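PDB 4IT1: putative glucarate dehydratase from Pseudomonas fluorescens, which probably catalyses the magnesium-dependent dehydration of D-glucarate to 5-dehydro-4-deoxy-D-glucarate, the first step of D-glucarate breakdown. Local coordinates for residues A34-P39 / E376-V381; D154-A159 / G321-Q326; H223-I228 / E258-D263; P272-M277 / V304-V309. All blocks are in the same frame, centred on the assembly; numbering follows the deposited sequence.

Interaction 1 (A34-P39 / E376-V381); sequences AFRDPP and EPDEEV
NH1 of Arg36 is held by two carboxylates of 376-381. It lies 3.1 Å from Glu379 OE2 and 3.4 Å from Asp378 OD2; both are salt bridges, but as hydrogen bonds they are weak. The firmer link is to the backbone: Arg36 N donates to Glu379 OE1 at 2.8 Å, with an N-H...O angle of 152°, and uses the syn lone pair of that oxygen. A single carboxylate thus spans the main chain and the side chain of one arginine, its plane turned 68° from the guanidinium. A bend of the arginine chain at chi3 (-58°) brings the guanidinium to the acids of the turn. There the third acid meets it differently: Glu376 CG lies over one guanidinium face, 3.3 Å from Arg36 NH2, while the Asp378 carboxylate stays at the edge. Glu376 OE2 completes the four-residue salt-bridge network at 3.6 Å from Arg36 NH2. The acids are gathered by a type I beta turn from Glu376 to Glu379, closed by Glu379 N to Glu376 O at 2.9 Å. Three carboxylates round one guanidinium would probably stabilise its positive charge. Glu379 OE2 also accepts from Gln417 NE2 in helix 408-421. Arg36 ends strand 25-36, an outer strand of the antiparallel N-terminal sheet, and the turn belongs to the loop between helix 348-360 and strand 393-395. The contact therefore joins the N-terminal domain to the C-terminal part of the chain, with strand 50-60 beside Phe35 and helix 408-421 packed against both segments.

Interaction 2 (D154-A159 / G321-Q326); sequences DLLGGA and GLRDTQ
The flat guanidinium of Arg323 meets 154-159 obliquely, with Leu155 O 4.4 Å from Arg323 NH2, a distance of loose contact. The other flat group, the Gln326 amide, lies close against Leu156, whose CB is 3.9 Å from Gln326 CD. Leu156 CD2 packs mainly against this amide and more loosely on Arg323 CG (4.2 Å), while Leu156 CD1 makes a loose contact with Leu322 CB (4.4 Å). The first turn behind these side chains is held by Gly321 at the N-cap position. Its carbonyl O takes Thr325 OG1 at 2.7 Å and Thr325 N at 3.2 Å, the two donors reaching it from opposite faces of the carbonyl plane. Glu137 of helix 128-148 accepts from the backbone N of Leu322 with one oxygen and from that of Arg323 with the other. In the second subunit Asn96 donates to Gly158 O and Leu155 packs on Arg323, so the contact is part of the subunit interface. Within the chain, the loop 154-159 leads from helix 128-148 into strand 163-170, first of the parallel barrel strands, and packs on the start of helix 322-334, a beta/alpha-barrel helix between strands 311-314 and 338-341; helix 348-360 touches both partners, Ala360 against Leu156 and Val357 against Leu322.

Interaction 3 (H223-I228 / E258-D263); sequences HEVACI and ELLGDD
Leu260 CD2 packs into the angle between two side chains one helical turn apart, Val225 and Ile228. It comes within 3.7 Å of Ile228 CG2 and lies 4.0 Å from Val225 CG1. The Ile228 branch CG2 stands anti to its own backbone N, which directs that methyl at the leucine, and the two side chains cross at about a right angle. At the outer margin Val225 CG1 also meets Leu259 CB at 4.1 Å. On the other flank Ile228 CG2 approaches Asp263 CB at 4.3 Å, touching the aliphatic part of that acid. The next shell fixes the bend that brings Leu260 and Asp263 to the same partner. Gly261 leaves helix 250-260 with a positive phi of 58°, and Asp263 N returns to bond Leu260 O at 2.9 Å. Lys229, next to Ile228 in the sequence, forms a salt bridge with Asp263 OD2 and donates to Leu259 O. Beneath, Ile228 rests on Leu240 and Ile242 of strand 240-243, as expected for neighbouring helices of a beta/alpha barrel. Across the two segments the chemistry is apolar, so the fit depends on shape and burial, while the directional, charged fastening comes from Lys229 beside them.

Interaction 4 (P272-M277 / V304-V309); sequences PGLEGM and VAQNSV
Leu274 crosses the end of Gln306 at about a right angle and meets Ser308 with both CB and CD2. Its CB is 3.6 Å from Ser308 OG and also faces Gln306 OE1. Further out the branches part: CD1 stays by the amide, 3.9 Å from Gln306 OE1, whereas CD2 turns to the serine, 3.5 Å from Ser308 OG. The same hydroxyl donates to the backbone of this leucine, Ser308 OG to Leu274 O at 2.7 Å. The bond is short but not aimed at a lone pair: the C=O...O angle is 112° and the donor stands 42° out of the carbonyl plane. The hydroxyl is thus satisfied by a carbonyl of the helix's first turn, with Leu274 CB and CD2 packed beside it. On the next residue, Glu275 CG lies 3.6 Å from Gln306 NE2, which extends the contact toward the exposed side. Inward, Met277 bends at chi2 and chi3, near -77° in both, and this curl carries its methyl to Val309, with Met277 CE 3.8 Å from Val309 CG1. Met277 also packs on Asp269, which binds magnesium in a structure of this protein though not in this chain, where Asp243, Glu268 and Asn291 hold the ion. The start of helix 274-284 thereby packs on the loop following helix 297-306, in the outer layer of the beta/alpha barrel typical of the enolase superfamily, with the Met277 side chain about 10 Å from the bound magnesium.

From the N terminus, interaction 1 opens first, at strand 25-36, and closes last, at 376-381; its long loop encloses the other three contacts. Interaction 2 opens next at 154-159 and closes at 321-326, and within its span lie interactions 3 and 4. Those two follow in series, each bridging parts of the barrel close in sequence. None cross and none touch; the nearest atoms of interactions 1 and 3 are about 12 Å apart. Interaction 1 ties the N-terminal sheet to the late chain, and interaction 2 the loop after helix 128-148 to a barrel helix. Interaction 3 joins helices 221-234 and 250-260, and interaction 4 the start of helix 274-284 to the loop after helix 297-306, all in the barrel's outer layer.

Interaction 1 (A34-P39 / E376-V381)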
loop_
_atom_site.group_PDB
_atom_site.type_symbol
_atom_site.label_atom_id
_atom_site.label_comp_id
_atom_site.label_asym_id
_atom_site.label_seq_id
_atom_site.Cartn_x
_atom_site.Cartn_y
_atom_site.Cartn_z
ATOM N N ALA A 34 -27.432 16.682 -10.436
ATOM C CA ALA A 34 -28.101 16.853 -9.151
ATOM C C ALA A 34 -29.256 15.885 -9.004
ATOM O O ALA A 34 -29.955 15.589 -9.973
ATOM C CB ALA A 34 -28.583 18.285 -8.974
ATOM N N PHE A 35 -29.459 15.404 -7.786
ATOM C CA PHE A 35 -30.525 14.452 -7.525
ATOM C C PHE A 35 -31.294 14.833 -6.279
ATOM O O PHE A 35 -30.742 15.443 -5.359
ATOM C CB PHE A 35 -29.982 13.017 -7.419
ATOM C CG PHE A 35 -28.682 12.901 -6.662
ATOM C CD1 PHE A 35 -28.665 12.891 -5.268
ATOM C CD2 PHE A 35 -27.474 12.782 -7.348
ATOM C CE1 PHE A 35 -27.468 12.778 -4.571
ATOM C CE2 PHE A 35 -26.276 12.666 -6.660
ATOM C CZ PHE A 35 -26.276 12.662 -5.268
ATOM N N ARG A 36 -32.575 14.484 -6.261
ATOM C CA ARG A 36 -33.429 14.781 -5.118
ATOM C C ARG A 36 -32.809 14.207 -3.849
ATOM O O ARG A 36 -32.332 13.063 -3.829
ATOM C CB ARG A 36 -34.859 14.261 -5.327
ATOM C CG ARG A 36 -35.466 14.652 -6.673
ATOM C CD ARG A 36 -36.992 14.700 -6.664
ATOM N NE ARG A 36 -37.650 13.450 -6.274
ATOM C CZ ARG A 36 -37.694 12.342 -7.016
ATOM N NH1 ARG A 36 -37.090 12.288 -8.197
ATOM N NH2 ARG A 36 -38.337 11.273 -6.561
ATOM N N ASP A 37 -32.779 15.029 -2.808
ATOM C CA ASP A 37 -32.246 14.618 -1.532
ATOM C C ASP A 37 -33.320 14.906 -0.496
ATOM O O ASP A 37 -33.876 16.002 -0.466
ATOM C CB ASP A 37 -30.966 15.400 -1.220
ATOM C CG ASP A 37 -29.855 14.524 -0.648
ATOM O OD1 ASP A 37 -29.884 13.289 -0.852
ATOM O OD2 ASP A 37 -28.935 15.077 -0.007
ATOM N N PRO A 38 -33.622 13.924 0.358
ATOM C CA PRO A 38 -34.601 14.139 1.419
ATOM C C PRO A 38 -34.165 15.214 2.428
ATOM O O PRO A 38 -32.972 15.548 2.503
ATOM C CB PRO A 38 -34.688 12.770 2.118
ATOM C CG PRO A 38 -33.916 11.815 1.271
ATOM C CD PRO A 38 -32.947 12.620 0.473
ATOM N N PRO A 39 -35.128 15.757 3.200
ATOM C CA PRO A 39 -34.822 16.681 4.297
ATOM C C PRO A 39 -34.102 15.984 5.452
ATOM O O PRO A 39 -34.604 15.972 6.588
ATOM C CB PRO A 39 -36.212 17.174 4.735
ATOM C CG PRO A 39 -37.159 16.093 4.296
ATOM C CD PRO A 39 -36.584 15.614 2.997
ATOM N N GLU A 376 -33.312 8.262 -5.033
ATOM C CA GLU A 376 -34.631 7.973 -5.582
ATOM C C GLU A 376 -34.572 6.984 -6.745
ATOM O O GLU A 376 -33.678 7.075 -7.595
ATOM C CB GLU A 376 -35.352 9.271 -5.978
ATOM C CG GLU A 376 -35.801 10.120 -4.787
ATOM C CD GLU A 376 -37.005 9.552 -4.037
ATOM O OE1 GLU A 376 -37.435 10.173 -3.043
ATOM O OE2 GLU A 376 -37.534 8.492 -4.431
ATOM N N PRO A 377 -35.525 6.026 -6.774
ATOM C CA PRO A 377 -35.615 4.962 -7.777
ATOM C C PRO A 377 -35.343 5.410 -9.214
ATOM O O PRO A 377 -34.722 4.672 -9.973
ATOM C CB PRO A 377 -37.063 4.486 -7.640
ATOM C CG PRO A 377 -37.379 4.695 -6.200
ATOM C CD PRO A 377 -36.572 5.879 -5.740
ATOM N N ASP A 378 -35.785 6.611 -9.574
ATOM C CA ASP A 378 -35.705 7.075 -10.966
ATOM C C ASP A 378 -34.447 7.876 -11.316
ATOM O O ASP A 378 -34.279 8.301 -12.463
ATOM C CB ASP A 378 -36.960 7.883 -11.328
ATOM C CG ASP A 378 -37.210 9.043 -10.378
ATOM O OD1 ASP A 378 -37.441 8.797 -9.170
ATOM O OD2 ASP A 378 -37.187 10.201 -10.850
ATOM N N GLU A 379 -33.562 8.072 -10.342
ATOM C CA GLU A 379 -32.460 9.021 -10.512
ATOM C C GLU A 379 -31.065 8.410 -10.415
ATOM O O GLU A 379 -30.286 8.739 -9.517
ATOM C CB GLU A 379 -32.625 10.220 -9.566
ATOM C CG GLU A 379 -33.772 11.142 -9.968
ATOM C CD GLU A 379 -33.859 12.412 -9.142
ATOM O OE1 GLU A 379 -33.280 12.458 -8.036
ATOM O OE2 GLU A 379 -34.522 13.368 -9.601
ATOM N N GLU A 380 -30.767 7.525 -11.365
ATOM C CA GLU A 380 -29.432 6.956 -11.545
ATOM C C GLU A 380 -28.892 7.336 -12.919
ATOM O O GLU A 380 -29.654 7.760 -13.785
ATOM C CB GLU A 380 -29.478 5.430 -11.415
ATOM C CG GLU A 380 -28.994 4.887 -10.078
ATOM C CD GLU A 380 -27.475 4.909 -9.925
ATOM O OE1 GLU A 380 -26.998 4.633 -8.805
ATOM O OE2 GLU A 380 -26.750 5.194 -10.907
ATOM N N VAL A 381 -27.587 7.187 -13.120
ATOM C CA VAL A 381 -26.982 7.445 -14.432
ATOM C C VAL A 381 -26.504 6.160 -15.116
ATOM O O VAL A 381 -25.722 6.201 -16.078
ATOM C CB VAL A 381 -25.816 8.458 -14.357
ATOM C CG1 VAL A 381 -26.327 9.823 -13.918
ATOM C CG2 VAL A 381 -24.710 7.955 -13.437
#

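Interaction 2 (D154-A159 / G321-Q326)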
loop_
_atom_site.group_PDB
_atom_site.type_symbol
_atom_site.label_atom_id
_atom_site.label_comp_id
_atom_site.label_asym_id
_atom_site.label_seq_id
_atom_site.Cartn_x
_atom_site.Cartn_y
_atom_site.Cartn_z
ATOM N N ASP A 154 -9.629 -7.584 -9.622
ATOM C CA ASP A 154 -8.498 -8.414 -10.052
ATOM C C ASP A 154 -7.216 -7.612 -10.258
ATOM O O ASP A 154 -6.108 -8.140 -10.085
ATOM C CB ASP A 154 -8.851 -9.219 -11.314
ATOM C CG ASP A 154 -9.813 -10.386 -11.030
ATOM O OD1 ASP A 154 -10.137 -10.652 -9.849
ATOM O OD2 ASP A 154 -10.246 -11.047 -12.000
ATOM N N LEU A 155 -7.371 -6.340 -10.625
ATOM C CA LEU A 155 -6.249 -5.403 -10.704
ATOM C C LEU A 155 -5.663 -5.140 -9.328
ATOM O O LEU A 155 -4.482 -4.824 -9.195
ATOM C CB LEU A 155 -6.704 -4.074 -11.305
ATOM C CG LEU A 155 -6.983 -4.030 -12.802
ATOM C CD1 LEU A 155 -7.952 -2.902 -13.096
ATOM C CD2 LEU A 155 -5.690 -3.860 -13.586
ATOM N N LEU A 156 -6.506 -5.271 -8.309
ATOM C CA LEU A 156 -6.122 -4.999 -6.933
ATOM C C LEU A 156 -5.748 -6.282 -6.171
ATOM O O LEU A 156 -5.829 -6.319 -4.941
ATOM C CB LEU A 156 -7.261 -4.258 -6.216
ATOM C CG LEU A 156 -7.975 -3.120 -6.967
ATOM C CD1 LEU A 156 -9.181 -2.600 -6.195
ATOM C CD2 LEU A 156 -7.024 -1.980 -7.291
ATOM N N GLY A 157 -5.353 -7.326 -6.905
ATOM C CA GLY A 157 -4.911 -8.596 -6.307
ATOM C C GLY A 157 -5.938 -9.718 -6.152
ATOM O O GLY A 157 -5.599 -10.801 -5.676
ATOM N N GLY A 158 -7.190 -9.463 -6.537
ATOM C CA GLY A 158 -8.247 -10.479 -6.497
ATOM C C GLY A 158 -9.216 -10.362 -5.337
ATOM O O GLY A 158 -8.881 -9.800 -4.297
ATOM N N ALA A 159 -10.414 -10.918 -5.512
ATOM C CA ALA A 159 -11.491 -10.803 -4.524
ATOM C C ALA A 159 -11.352 -11.764 -3.346
ATOM O O ALA A 159 -11.348 -12.982 -3.527
ATOM C CB ALA A 159 -12.851 -10.977 -5.196
ATOM N N GLY A 321 -8.218 7.454 -3.777
ATOM C CA GLY A 321 -8.486 6.345 -4.689
ATOM C C GLY A 321 -8.385 4.951 -4.091
ATOM O O GLY A 321 -8.332 4.775 -2.869
ATOM N N LEU A 322 -8.337 3.957 -4.971
ATOM C CA LEU A 322 -8.517 2.568 -4.566
ATOM C C LEU A 322 -7.246 1.948 -4.012
ATOM O O LEU A 322 -7.292 1.268 -2.992
ATOM C CB LEU A 322 -9.098 1.739 -5.717
ATOM C CG LEU A 322 -10.427 2.239 -6.304
ATOM C CD1 LEU A 322 -10.889 1.333 -7.431
ATOM C CD2 LEU A 322 -11.527 2.367 -5.256
ATOM N N ARG A 323 -6.120 2.203 -4.667
ATOM C CA ARG A 323 -4.840 1.680 -4.216
ATOM C C ARG A 323 -4.377 2.323 -2.911
ATOM O O ARG A 323 -3.761 1.652 -2.073
ATOM C CB ARG A 323 -3.773 1.805 -5.304
ATOM C CG ARG A 323 -3.921 0.752 -6.393
ATOM C CD ARG A 323 -2.832 0.844 -7.450
ATOM N NE ARG A 323 -3.102 -0.089 -8.544
ATOM C CZ ARG A 323 -2.440 -0.130 -9.699
ATOM N NH1 ARG A 323 -1.444 0.713 -9.945
ATOM N NH2 ARG A 323 -2.774 -1.027 -10.615
ATOM N N ASP A 324 -4.683 3.611 -2.741
ATOM C CA ASP A 324 -4.361 4.332 -1.508
ATOM C C ASP A 324 -5.180 3.789 -0.342
ATOM O O ASP A 324 -4.690 3.699 0.787
ATOM C CB ASP A 324 -4.596 5.845 -1.672
ATOM C CG ASP A 324 -3.435 6.560 -2.362
ATOM O OD1 ASP A 324 -2.396 5.926 -2.657
ATOM O OD2 ASP A 324 -3.561 7.778 -2.606
ATOM N N THR A 325 -6.430 3.435 -0.630
ATOM C CA THR A 325 -7.317 2.793 0.340
ATOM C C THR A 325 -6.785 1.420 0.819
ATOM O O THR A 325 -6.970 1.046 1.987
ATOM C CB THR A 325 -8.738 2.659 -0.235
ATOM O OG1 THR A 325 -9.278 3.966 -0.470
ATOM C CG2 THR A 325 -9.649 1.941 0.718
ATOM N N GLN A 326 -6.119 0.692 -0.078
ATOM C CA GLN A 326 -5.523 -0.599 0.256
ATOM C C GLN A 326 -4.324 -0.374 1.165
ATOM O O GLN A 326 -4.152 -1.069 2.176
ATOM C CB GLN A 326 -5.077 -1.344 -1.005
ATOM C CG GLN A 326 -6.192 -1.729 -1.957
ATOM C CD GLN A 326 -5.699 -2.624 -3.074
ATOM O OE1 GLN A 326 -5.531 -3.829 -2.892
ATOM N NE2 GLN A 326 -5.459 -2.038 -4.235
#

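Interaction 3 (H223-I228 / E258-D263)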
loop_
_atom_site.group_PDB
_atom_site.type_symbol
_atom_site.label_atom_id
_atom_site.label_comp_id
_atom_site.label_asym_id
_atom_site.label_seq_id
_atom_site.Cartn_x
_atom_site.Cartn_y
_atom_site.Cartn_z
ATOM N N HIS A 223 -32.780 11.775 23.930
ATOM C CA HIS A 223 -33.819 11.325 23.013
ATOM C C HIS A 223 -33.240 10.342 22.015
ATOM O O HIS A 223 -33.876 9.338 21.687
ATOM C CB HIS A 223 -34.504 12.496 22.293
ATOM C CG HIS A 223 -35.519 12.068 21.275
ATOM N ND1 HIS A 223 -36.812 11.719 21.609
ATOM C CD2 HIS A 223 -35.424 11.913 19.931
ATOM C CE1 HIS A 223 -37.469 11.372 20.517
ATOM N NE2 HIS A 223 -36.651 11.482 19.485
ATOM N N GLU A 224 -32.031 10.618 21.542
ATOM C CA GLU A 224 -31.396 9.748 20.559
ATOM C C GLU A 224 -31.016 8.395 21.175
ATOM O O GLU A 224 -31.108 7.371 20.506
ATOM C CB GLU A 224 -30.191 10.434 19.903
ATOM C CG GLU A 224 -30.559 11.621 19.018
ATOM C CD GLU A 224 -29.362 12.258 18.316
ATOM O OE1 GLU A 224 -28.274 12.368 18.929
ATOM O OE2 GLU A 224 -29.508 12.656 17.144
ATOM N N VAL A 225 -30.603 8.406 22.445
ATOM C CA VAL A 225 -30.310 7.182 23.201
ATOM C C VAL A 225 -31.550 6.283 23.248
ATOM O O VAL A 225 -31.467 5.095 22.932
ATOM C CB VAL A 225 -29.797 7.495 24.632
ATOM C CG1 VAL A 225 -29.862 6.265 25.540
ATOM C CG2 VAL A 225 -28.373 8.021 24.574
ATOM N N ALA A 226 -32.692 6.866 23.620
ATOM C CA ALA A 226 -33.982 6.165 23.628
ATOM C C ALA A 226 -34.348 5.552 22.267
ATOM O O ALA A 226 -34.951 4.475 22.208
ATOM C CB ALA A 226 -35.085 7.089 24.117
ATOM N N CYS A 227 -33.967 6.226 21.182
ATOM C CA CYS A 227 -34.198 5.698 19.835
ATOM C C CYS A 227 -33.320 4.485 19.534
ATOM O O CYS A 227 -33.713 3.602 18.765
ATOM C CB CYS A 227 -33.998 6.780 18.773
ATOM S SG CYS A 227 -35.175 8.151 18.908
ATOM N N ILE A 228 -32.138 4.440 20.139
ATOM C CA ILE A 228 -31.271 3.271 20.006
ATOM C C ILE A 228 -31.847 2.081 20.775
ATOM O O ILE A 228 -31.900 0.973 20.244
ATOM C CB ILE A 228 -29.825 3.574 20.446
ATOM C CG1 ILE A 228 -29.114 4.375 19.360
ATOM C CG2 ILE A 228 -29.046 2.291 20.712
ATOM C CD1 ILE A 228 -28.083 5.323 19.923
ATOM N N GLU A 258 -22.850 5.833 29.587
ATOM C CA GLU A 258 -23.442 5.251 30.792
ATOM C C GLU A 258 -24.863 4.753 30.531
ATOM O O GLU A 258 -25.199 3.624 30.876
ATOM C CB GLU A 258 -23.422 6.248 31.955
ATOM C CG GLU A 258 -22.024 6.581 32.462
ATOM C CD GLU A 258 -22.026 7.506 33.670
ATOM O OE1 GLU A 258 -21.368 7.162 34.675
ATOM O OE2 GLU A 258 -22.678 8.573 33.619
ATOM N N LEU A 259 -25.676 5.589 29.895
ATOM C CA LEU A 259 -27.064 5.242 29.584
ATOM C C LEU A 259 -27.199 4.109 28.560
ATOM O O LEU A 259 -28.183 3.369 28.585
ATOM C CB LEU A 259 -27.851 6.481 29.119
ATOM C CG LEU A 259 -28.084 7.645 30.096
ATOM C CD1 LEU A 259 -28.749 8.806 29.372
ATOM C CD2 LEU A 259 -28.914 7.232 31.309
ATOM N N LEU A 260 -26.218 3.975 27.671
ATOM C CA LEU A 260 -26.279 2.973 26.603
ATOM C C LEU A 260 -25.699 1.606 26.999
ATOM O O LEU A 260 -25.980 0.603 26.344
ATOM C CB LEU A 260 -25.587 3.490 25.337
ATOM C CG LEU A 260 -26.299 4.512 24.448
ATOM C CD1 LEU A 260 -25.285 5.286 23.618
ATOM C CD2 LEU A 260 -27.324 3.845 23.542
ATOM N N GLY A 261 -24.882 1.581 28.052
ATOM C CA GLY A 261 -24.233 0.350 28.520
ATOM C C GLY A 261 -23.372 -0.315 27.460
ATOM O O GLY A 261 -22.239 0.100 27.218
ATOM N N ASP A 262 -23.919 -1.350 26.827
ATOM C CA ASP A 262 -23.247 -2.024 25.714
ATOM C C ASP A 262 -24.193 -2.267 24.541
ATOM O O ASP A 262 -23.981 -3.173 23.735
ATOM C CB ASP A 262 -22.544 -3.321 26.164
ATOM C CG ASP A 262 -23.399 -4.177 27.098
ATOM O OD1 ASP A 262 -24.589 -4.426 26.795
ATOM O OD2 ASP A 262 -22.863 -4.615 28.138
ATOM N N ASP A 263 -25.226 -1.431 24.442
ATOM C CA ASP A 263 -26.171 -1.474 23.319
ATOM C C ASP A 263 -25.496 -1.272 21.963
ATOM O O ASP A 263 -26.053 -1.649 20.931
ATOM C CB ASP A 263 -27.276 -0.426 23.494
ATOM C CG ASP A 263 -28.186 -0.712 24.684
ATOM O OD1 ASP A 263 -27.972 -1.714 25.402
ATOM O OD2 ASP A 263 -29.123 0.085 24.904
#

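Interaction 4 (P272-M277 / V304-V309)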
loop_
_atom_site.group_PDB
_atom_site.type_symbol
_atom_site.label_atom_id
_atom_site.label_comp_id
_atom_site.label_asym_id
_atom_site.label_seq_id
_atom_site.Cartn_x
_atom_site.Cartn_y
_atom_site.Cartn_z
ATOM N N PRO A 272 -15.410 15.803 19.438
ATOM C CA PRO A 272 -14.496 16.298 18.399
ATOM C C PRO A 272 -13.003 16.232 18.762
ATOM O O PRO A 272 -12.650 16.230 19.942
ATOM C CB PRO A 272 -14.951 17.742 18.197
ATOM C CG PRO A 272 -15.511 18.149 19.525
ATOM C CD PRO A 272 -15.994 16.903 20.231
ATOM N N GLY A 273 -12.151 16.141 17.742
ATOM C CA GLY A 273 -10.699 16.228 17.919
ATOM C C GLY A 273 -9.975 14.953 18.323
ATOM O O GLY A 273 -10.514 14.108 19.044
ATOM N N LEU A 274 -8.734 14.822 17.860
ATOM C CA LEU A 274 -7.870 13.714 18.270
ATOM C C LEU A 274 -7.747 13.576 19.795
ATOM O O LEU A 274 -7.808 12.463 20.341
ATOM C CB LEU A 274 -6.483 13.864 17.650
ATOM C CG LEU A 274 -6.300 13.515 16.179
ATOM C CD1 LEU A 274 -4.849 13.742 15.764
ATOM C CD2 LEU A 274 -6.724 12.079 15.914
ATOM N N GLU A 275 -7.602 14.709 20.477
ATOM C CA GLU A 275 -7.385 14.708 21.921
ATOM C C GLU A 275 -8.630 14.261 22.682
ATOM O O GLU A 275 -8.532 13.474 23.629
ATOM C CB GLU A 275 -6.902 16.080 22.409
ATOM C CG GLU A 275 -5.535 16.494 21.865
ATOM C CD GLU A 275 -5.596 17.303 20.566
ATOM O OE1 GLU A 275 -4.659 18.099 20.341
ATOM O OE2 GLU A 275 -6.558 17.164 19.769
ATOM N N GLY A 276 -9.795 14.744 22.252
ATOM C CA GLY A 276 -11.068 14.395 22.884
ATOM C C GLY A 276 -11.422 12.929 22.701
ATOM O O GLY A 276 -11.855 12.261 23.650
ATOM N N MET A 277 -11.234 12.431 21.481
ATOM C CA MET A 277 -11.465 11.022 21.162
ATOM C C MET A 277 -10.560 10.109 21.997
ATOM O O MET A 277 -11.029 9.122 22.573
ATOM C CB MET A 277 -11.287 10.772 19.665
ATOM C CG MET A 277 -12.372 11.415 18.803
ATOM S SD MET A 277 -13.970 10.558 18.789
ATOM C CE MET A 277 -13.538 9.205 17.696
ATOM N N VAL A 304 -2.189 7.628 15.719
ATOM C CA VAL A 304 -1.488 6.453 16.205
ATOM C C VAL A 304 -0.573 6.802 17.374
ATOM O O VAL A 304 -0.341 5.973 18.249
ATOM C CB VAL A 304 -0.721 5.771 15.047
ATOM C CG1 VAL A 304 0.538 5.070 15.539
ATOM C CG2 VAL A 304 -1.643 4.814 14.304
ATOM N N ALA A 305 -0.069 8.037 17.382
ATOM C CA ALA A 305 0.784 8.534 18.462
ATOM C C ALA A 305 0.005 8.764 19.757
ATOM O O ALA A 305 0.565 8.642 20.848
ATOM C CB ALA A 305 1.486 9.821 18.033
ATOM N N GLN A 306 -1.276 9.109 19.635
ATOM C CA GLN A 306 -2.122 9.427 20.797
ATOM C C GLN A 306 -3.079 8.303 21.143
ATOM O O GLN A 306 -3.755 8.365 22.163
ATOM C CB GLN A 306 -2.971 10.667 20.519
ATOM C CG GLN A 306 -2.220 11.980 20.450
ATOM C CD GLN A 306 -3.140 13.136 20.108
ATOM O OE1 GLN A 306 -2.937 13.822 19.110
ATOM N NE2 GLN A 306 -4.173 13.343 20.928
ATOM N N ASN A 307 -3.159 7.298 20.273
ATOM C CA ASN A 307 -4.205 6.265 20.336
ATOM C C ASN A 307 -5.637 6.841 20.427
ATOM O O ASN A 307 -6.426 6.454 21.286
ATOM C CB ASN A 307 -3.910 5.264 21.467
ATOM C CG ASN A 307 -4.847 4.070 21.456
ATOM O OD1 ASN A 307 -5.155 3.502 20.402
ATOM N ND2 ASN A 307 -5.308 3.684 22.638
ATOM N N SER A 308 -5.963 7.760 19.521
ATOM C CA SER A 308 -7.264 8.451 19.526
ATOM C C SER A 308 -8.435 7.591 19.073
ATOM O O SER A 308 -9.529 7.676 19.638
ATOM C CB SER A 308 -7.221 9.696 18.641
ATOM O OG SER A 308 -6.243 10.609 19.087
ATOM N N VAL A 309 -8.209 6.790 18.036
ATOM C CA VAL A 309 -9.266 5.979 17.448
ATOM C C VAL A 309 -8.845 4.522 17.299
ATOM O O VAL A 309 -7.662 4.214 17.137
ATOM C CB VAL A 309 -9.746 6.534 16.084
ATOM C CG1 VAL A 309 -10.309 7.930 16.257
ATOM C CG2 VAL A 309 -8.630 6.525 15.049
#